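Local coordinates for protein Poly(A) RNA polymerase GLD2 (Rattus norvegicus, PDB 6LBK) that probably adds successive AMP units from ATP to the 3'-ends of selected cytoplasmic mRNAs, and single nucleotides to certain microRNAs, as a non-canonical poly(A) polymerase, at residues Val328-Pro331 against Phe332-Thr335; Asn180-Gly183 against Ile184-Phe188; Leu245-Leu248 against Gln249-Tyr252. The protein carries 1 engineered substitution. All blocks are in the same frame, centred on the assembly; numbering follows the deposited sequence.

Contact 1: residues Val328-Pro331 against Phe332-Thr335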
loop_
_atom_site.group_PDB
_atom_site.type_symbol
_atom_site.label_atom_id
_atom_site.label_comp_id
_atom_site.label_asym_id
_atom_site.label_seq_id
_atom_site.Cartn_x
_atom_site.Cartn_y
_atom_site.Cartn_z
ATOM N N VAL A 328 6.119 -0.163 12.226
ATOM C CA VAL A 328 4.807 -0.626 11.771
ATOM C C VAL A 328 4.861 -2.153 11.591
ATOM O O VAL A 328 5.709 -2.661 10.853
ATOM C CB VAL A 328 4.397 0.073 10.470
ATOM C CG1 VAL A 328 2.974 -0.275 10.104
ATOM C CG2 VAL A 328 4.610 1.561 10.583
ATOM N N GLU A 329 4.014 -2.887 12.317
ATOM C CA GLU A 329 4.042 -4.347 12.290
ATOM C C GLU A 329 3.357 -4.869 11.025
ATOM O O GLU A 329 2.187 -4.566 10.777
ATOM C CB GLU A 329 3.363 -4.929 13.529
ATOM C CG GLU A 329 3.423 -6.459 13.626
ATOM C CD GLU A 329 2.499 -7.055 14.710
ATOM O OE1 GLU A 329 2.961 -7.918 15.503
ATOM O OE2 GLU A 329 1.309 -6.678 14.767
ATOM N N GLU A 330 4.082 -5.629 10.208
ATOM C CA GLU A 330 3.413 -6.341 9.129
ATOM C C GLU A 330 2.358 -7.251 9.765
ATOM O O GLU A 330 2.620 -7.848 10.811
ATOM C CB GLU A 330 4.435 -7.134 8.299
ATOM C CG GLU A 330 4.198 -7.215 6.786
ATOM C CD GLU A 330 3.047 -8.147 6.344
ATOM O OE1 GLU A 330 2.789 -9.160 7.032
ATOM O OE2 GLU A 330 2.403 -7.862 5.297
ATOM N N PRO A 331 1.131 -7.302 9.229
ATOM C CA PRO A 331 0.075 -8.090 9.898
ATOM C C PRO A 331 0.216 -9.607 9.758
ATOM O O PRO A 331 -0.293 -10.329 10.628
ATOM C CB PRO A 331 -1.224 -7.580 9.258
ATOM C CG PRO A 331 -0.822 -6.922 8.017
ATOM C CD PRO A 331 0.603 -6.466 8.146
ATOM N N PHE A 332 0.899 -10.126 8.732
ATOM C CA PHE A 332 1.027 -11.574 8.591
ATOM C C PHE A 332 2.352 -12.097 9.140
ATOM O O PHE A 332 2.353 -13.088 9.870
ATOM C CB PHE A 332 0.835 -12.004 7.118
ATOM C CG PHE A 332 -0.596 -11.857 6.603
ATOM C CD1 PHE A 332 -1.597 -12.733 7.013
ATOM C CD2 PHE A 332 -0.933 -10.859 5.707
ATOM C CE1 PHE A 332 -2.899 -12.606 6.548
ATOM C CE2 PHE A 332 -2.238 -10.723 5.250
ATOM C CZ PHE A 332 -3.214 -11.603 5.668
ATOM N N ASP A 333 3.485 -11.471 8.831
ATOM C CA ASP A 333 4.740 -11.770 9.517
ATOM C C ASP A 333 5.141 -10.626 10.447
ATOM O O ASP A 333 4.558 -9.539 10.437
ATOM C CB ASP A 333 5.856 -12.049 8.511
ATOM C CG ASP A 333 6.080 -10.910 7.563
ATOM O OD1 ASP A 333 5.363 -9.915 7.692
ATOM O OD2 ASP A 333 6.943 -11.002 6.664
ATOM N N GLY A 334 6.141 -10.877 11.280
ATOM C CA GLY A 334 6.515 -9.881 12.267
ATOM C C GLY A 334 7.733 -9.063 11.895
ATOM O O GLY A 334 8.852 -9.417 12.281
ATOM N N THR A 335 7.542 -7.982 11.142
ATOM C CA THR A 335 8.663 -7.195 10.639
ATOM C C THR A 335 8.230 -5.740 10.467
ATOM O O THR A 335 7.042 -5.431 10.336
ATOM C CB THR A 335 9.219 -7.774 9.313
ATOM O OG1 THR A 335 8.164 -7.944 8.359
ATOM C CG2 THR A 335 9.924 -9.112 9.510
#
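E330 N donates to T335 O at 3.0 Å in a nearly straight bond, which closes a turn whose two arms, 328-331 and 332-335, run 153° apart end to end. The turn follows edge strand 328-329 in the PAP-associated region, and the E330 side chain fills its inside, capping the backbone N-H groups two and three residues on. Its chain bends at chi2 (-74°), which swings the carboxylate back toward them. One oxygen serves both: F332 N reaches E330 OE1 at 2.7 Å from above the carboxylate plane, whereas D333 N, 3.0 Å from E330 OE1, comes in nearly along the C-O axis. The D333 carboxylate also lies at this oxygen, with OD1 2.8 Å from E330 OE1 and the two acid planes 83° apart. F332 brings its CB to 3.5 Å from the same OE1, while its ring packs on R185 and L189 of helix 182-194. E330 OE2 is hydrogen-bonded to Y227 OH and N186 ND2, so both oxygens of the buried carboxylate are held, which fixes its rotation. The close approach of the acids suggests that one is probably protonated; the two N-H donors at OE1 would offset part of the repulsion.

Contact 2: residues Asn180-Gly183 against Ile184-Phe188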
loop_
_atom_site.group_PDB
_atom_site.type_symbol
_atom_site.label_atom_id
_atom_site.label_comp_id
_atom_site.label_asym_id
_atom_site.label_seq_id
_atom_site.Cartn_x
_atom_site.Cartn_y
_atom_site.Cartn_z
ATOM N N ASN A 180 7.653 -13.914 -3.012
ATOM C CA ASN A 180 7.272 -13.160 -1.819
ATOM C C ASN A 180 5.760 -13.266 -1.631
ATOM O O ASN A 180 4.988 -12.353 -1.934
ATOM C CB ASN A 180 7.718 -11.713 -1.880
ATOM C CG ASN A 180 7.504 -11.030 -0.562
ATOM O OD1 ASN A 180 7.846 -11.580 0.477
ATOM N ND2 ASN A 180 6.894 -9.860 -0.585
ATOM N N THR A 181 5.334 -14.428 -1.138
ATOM C CA THR A 181 3.918 -14.756 -1.090
ATOM C C THR A 181 3.142 -13.912 -0.087
ATOM O O THR A 181 1.927 -13.744 -0.259
ATOM C CB THR A 181 3.764 -16.242 -0.778
ATOM O OG1 THR A 181 4.477 -16.552 0.428
ATOM C CG2 THR A 181 4.340 -17.052 -1.911
ATOM N N VAL A 182 3.798 -13.345 0.931
ATOM C CA VAL A 182 3.049 -12.534 1.891
ATOM C C VAL A 182 2.336 -11.373 1.197
ATOM O O VAL A 182 1.222 -10.988 1.585
ATOM C CB VAL A 182 3.978 -12.051 3.028
ATOM C CG1 VAL A 182 5.052 -11.123 2.507
ATOM C CG2 VAL A 182 3.174 -11.339 4.103
ATOM N N GLY A 183 2.929 -10.846 0.123
ATOM C CA GLY A 183 2.285 -9.777 -0.621
ATOM C C GLY A 183 0.969 -10.193 -1.254
ATOM O O GLY A 183 0.070 -9.364 -1.412
ATOM N N ILE A 184 0.831 -11.478 -1.632
ATOM C CA ILE A 184 -0.480 -11.971 -2.050
ATOM C C ILE A 184 -1.465 -11.909 -0.882
ATOM O O ILE A 184 -2.554 -11.323 -0.998
ATOM C CB ILE A 184 -0.387 -13.386 -2.650
ATOM C CG1 ILE A 184 0.437 -13.417 -3.951
ATOM C CG2 ILE A 184 -1.785 -13.954 -2.884
ATOM C CD1 ILE A 184 0.840 -14.793 -4.378
ATOM N N ARG A 185 -1.061 -12.417 0.292
ATOM C CA ARG A 185 -1.985 -12.444 1.430
ATOM C C ARG A 185 -2.447 -11.040 1.817
ATOM O O ARG A 185 -3.656 -10.750 1.853
ATOM C CB ARG A 185 -1.345 -13.141 2.629
ATOM C CG ARG A 185 -0.937 -14.565 2.316
ATOM C CD ARG A 185 -0.917 -15.462 3.525
ATOM N NE ARG A 185 -0.678 -16.825 3.065
ATOM C CZ ARG A 185 -1.638 -17.662 2.688
ATOM N NH1 ARG A 185 -2.907 -17.283 2.732
ATOM N NH2 ARG A 185 -1.331 -18.869 2.259
ATOM N N ASN A 186 -1.507 -10.124 2.026
ATOM C CA ASN A 186 -1.963 -8.832 2.510
ATOM C C ASN A 186 -2.698 -8.056 1.432
ATOM O O ASN A 186 -3.566 -7.242 1.781
ATOM C CB ASN A 186 -0.808 -8.024 3.106
ATOM C CG ASN A 186 0.327 -7.798 2.139
ATOM O OD1 ASN A 186 0.116 -7.545 0.951
ATOM N ND2 ASN A 186 1.556 -7.869 2.653
ATOM N N THR A 187 -2.468 -8.392 0.139
ATOM C CA THR A 187 -3.255 -7.742 -0.914
ATOM C C THR A 187 -4.738 -7.863 -0.614
ATOM O O THR A 187 -5.489 -6.885 -0.741
ATOM C CB THR A 187 -2.950 -8.313 -2.307
ATOM O OG1 THR A 187 -1.673 -7.842 -2.754
ATOM C CG2 THR A 187 -3.998 -7.841 -3.296
ATOM N N PHE A 188 -5.169 -9.054 -0.193
ATOM C CA PHE A 188 -6.586 -9.282 0.003
ATOM C C PHE A 188 -7.032 -8.974 1.420
ATOM O O PHE A 188 -8.229 -8.740 1.632
ATOM C CB PHE A 188 -6.933 -10.713 -0.438
ATOM C CG PHE A 188 -6.669 -10.913 -1.884
ATOM C CD1 PHE A 188 -7.500 -10.312 -2.829
ATOM C CD2 PHE A 188 -5.547 -11.590 -2.314
ATOM C CE1 PHE A 188 -7.240 -10.421 -4.169
ATOM C CE2 PHE A 188 -5.285 -11.728 -3.673
ATOM C CZ PHE A 188 -6.130 -11.135 -4.600
#
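T181 O and V182 O accept from the backbone one turn on, in the first turns of helix 182-194, which belongs to the central palm domain of this nucleotidyltransferase and packs on its sheet through I184, which touches F94 and V96 of strand 91-96 and C113 and V115 of strand 110-116. Among the backbone bonds, N186 N to V182 O is short and nearly straight, at 2.9 Å. The start of the helix is less regular: T181 O takes weak bonds from both I184 N and R185 N, the latter at 3.3 Å.

Side-chain hydrogen bonding centres on G183 O, which accepts twice. T187 N approaches it from above the carbonyl plane, and T187 OG1 donates to G183 O at 2.7 Å, tilted 20° from that plane; with OG1 anti to its own carbonyl carbon (chi1 -74°), the hydroxyl folds back along the helix. T187 OG1 is also hydrogen-bonded to G97 N, which ties the helix to the end of strand 91-96. At chi1 57° the amide of N186 lies back over the preceding turn, and its OD1 stands 3.0 Å from G183 O, an acceptor facing an acceptor and not a bond. N186 ND2 instead donates to E330, so an alanine here would probably leave the buried E330 carboxylate without one of its donors and open a gap beside V182.

In the packing, V182 CG2 lies 4.1 Å from N186 ND2. T187 CG2 sits over the centre of the F188 ring, 4.0 Å above its plane.

Contact 3: residues Leu245-Leu248 against Gln249-Tyr252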
loop_
_atom_site.group_PDB
_atom_site.type_symbol
_atom_site.label_atom_id
_atom_site.label_comp_id
_atom_site.label_asym_id
_atom_site.label_seq_id
_atom_site.Cartn_x
_atom_site.Cartn_y
_atom_site.Cartn_z
ATOM N N LEU A 245 -12.859 1.281 11.593
ATOM C CA LEU A 245 -12.491 -0.040 11.089
ATOM C C LEU A 245 -12.199 -0.953 12.276
ATOM O O LEU A 245 -11.570 -0.524 13.260
ATOM C CB LEU A 245 -11.280 -0.006 10.130
ATOM C CG LEU A 245 -11.510 0.571 8.719
ATOM C CD1 LEU A 245 -10.249 0.507 7.854
ATOM C CD2 LEU A 245 -12.721 -0.078 7.995
ATOM N N PRO A 246 -12.651 -2.207 12.219
ATOM C CA PRO A 246 -12.318 -3.159 13.277
ATOM C C PRO A 246 -10.999 -3.811 12.957
ATOM O O PRO A 246 -10.224 -3.264 12.162
ATOM C CB PRO A 246 -13.470 -4.158 13.209
ATOM C CG PRO A 246 -13.770 -4.217 11.747
ATOM C CD PRO A 246 -13.524 -2.819 11.203
ATOM N N SER A 247 -10.716 -4.956 13.570
ATOM C CA SER A 247 -9.619 -5.809 13.130
ATOM C C SER A 247 -10.188 -6.968 12.324
ATOM O O SER A 247 -10.971 -7.760 12.855
ATOM C CB SER A 247 -8.800 -6.337 14.302
ATOM O OG SER A 247 -7.845 -7.279 13.831
ATOM N N LEU A 248 -9.829 -7.047 11.036
ATOM C CA LEU A 248 -10.336 -8.144 10.212
ATOM C C LEU A 248 -9.760 -9.490 10.653
ATOM O O LEU A 248 -10.468 -10.502 10.639
ATOM C CB LEU A 248 -10.028 -7.893 8.732
ATOM C CG LEU A 248 -10.806 -6.825 7.959
ATOM C CD1 LEU A 248 -10.182 -6.613 6.593
ATOM C CD2 LEU A 248 -12.277 -7.188 7.833
ATOM N N GLN A 249 -8.485 -9.523 11.051
ATOM C CA GLN A 249 -7.826 -10.788 11.379
ATOM C C GLN A 249 -8.275 -11.345 12.727
ATOM O O GLN A 249 -8.212 -12.560 12.950
ATOM C CB GLN A 249 -6.313 -10.598 11.355
ATOM C CG GLN A 249 -5.756 -10.448 9.970
ATOM C CD GLN A 249 -4.309 -10.041 9.984
ATOM O OE1 GLN A 249 -3.978 -8.881 10.216
ATOM N NE2 GLN A 249 -3.430 -11.001 9.745
ATOM N N LYS A 250 -8.671 -10.475 13.654
ATOM C CA LYS A 250 -9.239 -10.941 14.911
ATOM C C LYS A 250 -10.673 -11.441 14.744
ATOM O O LYS A 250 -11.042 -12.460 15.342
ATOM C CB LYS A 250 -9.162 -9.832 15.959
ATOM C CG LYS A 250 -7.751 -9.540 16.439
ATOM C CD LYS A 250 -7.762 -8.417 17.454
ATOM C CE LYS A 250 -6.469 -8.359 18.245
ATOM N NZ LYS A 250 -6.495 -7.218 19.211
ATOM N N ILE A 251 -11.495 -10.747 13.947
ATOM C CA ILE A 251 -12.914 -11.097 13.852
ATOM C C ILE A 251 -13.134 -12.258 12.880
ATOM O O ILE A 251 -14.018 -13.091 13.103
ATOM C CB ILE A 251 -13.759 -9.864 13.462
ATOM C CG1 ILE A 251 -13.641 -8.765 14.524
ATOM C CG2 ILE A 251 -15.221 -10.243 13.253
ATOM C CD1 ILE A 251 -14.292 -7.455 14.134
ATOM N N TYR A 252 -12.376 -12.323 11.778
ATOM C CA TYR A 252 -12.510 -13.390 10.778
ATOM C C TYR A 252 -11.141 -13.987 10.444
ATOM O O TYR A 252 -10.674 -13.860 9.309
ATOM C CB TYR A 252 -13.168 -12.890 9.485
ATOM C CG TYR A 252 -14.343 -11.941 9.628
ATOM C CD1 TYR A 252 -14.136 -10.569 9.717
ATOM C CD2 TYR A 252 -15.654 -12.404 9.627
ATOM C CE1 TYR A 252 -15.195 -9.679 9.837
ATOM C CE2 TYR A 252 -16.726 -11.513 9.746
ATOM C CZ TYR A 252 -16.484 -10.151 9.853
ATOM O OH TYR A 252 -17.510 -9.239 9.974
#
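S247 carries the cap of this short helix through its side chain: with OG anti to the backbone N (chi1 173°), the hydroxyl oxygen is brought to K250 N, a weak capping bond of 3.3 Å. The same OG bonds to R308 O, so one hydroxyl joins the helix start to a neighbouring loop. K250 lies alongside, its CG 3.5 Å from S247 OG, and its chain carries NZ to E309 O. I251 places CG1 anti to its carbonyl carbon (chi1 -61°), which directs the terminal methyl back along the chain. I251 CD1 meets P246 CB at 3.5 Å, and the two side chains cross at about a right angle. The other branch, I251 CG2, lies 3.4 Å above the Y252 ring plane, offset toward the rim. L248 O approaches this ring near its plane, at the edge, and accepts from Y252 N at 2.9 Å; L248 CD2 is 4.3 Å from Y252 CD1. L248 itself turns away to rest on L189 and T192 of helix 182-194. Together with the I251 N to S247 O bond, the arrangement is that of a serine N-cap on a single-turn helix, which ends where Y252 leaves helical angles.

How the contacts relate
Contact 1 touches both of the others, whereas contacts 2 and 3 stay about 6 Å apart at their nearest atoms, with centres about 17 Å apart. Contacts 1 and 2 are joined by the bond between E330 OE2 and N186 ND2, 2.8 Å long, and F332 CE2 packs 3.3 Å from N186 CA. Toward contact 3, P331 CB lies 3.2 Å from Q249 OE1, and Q249 NE2 gives a weak bond to P331 O. The turn 328-335, in the PAP-associated region, thus meets the palm helix and the short helix 248-251. Of the three, contact 2 lies near the probable catalytic magnesium site: the T187 side chain is about 7 Å from that of D111.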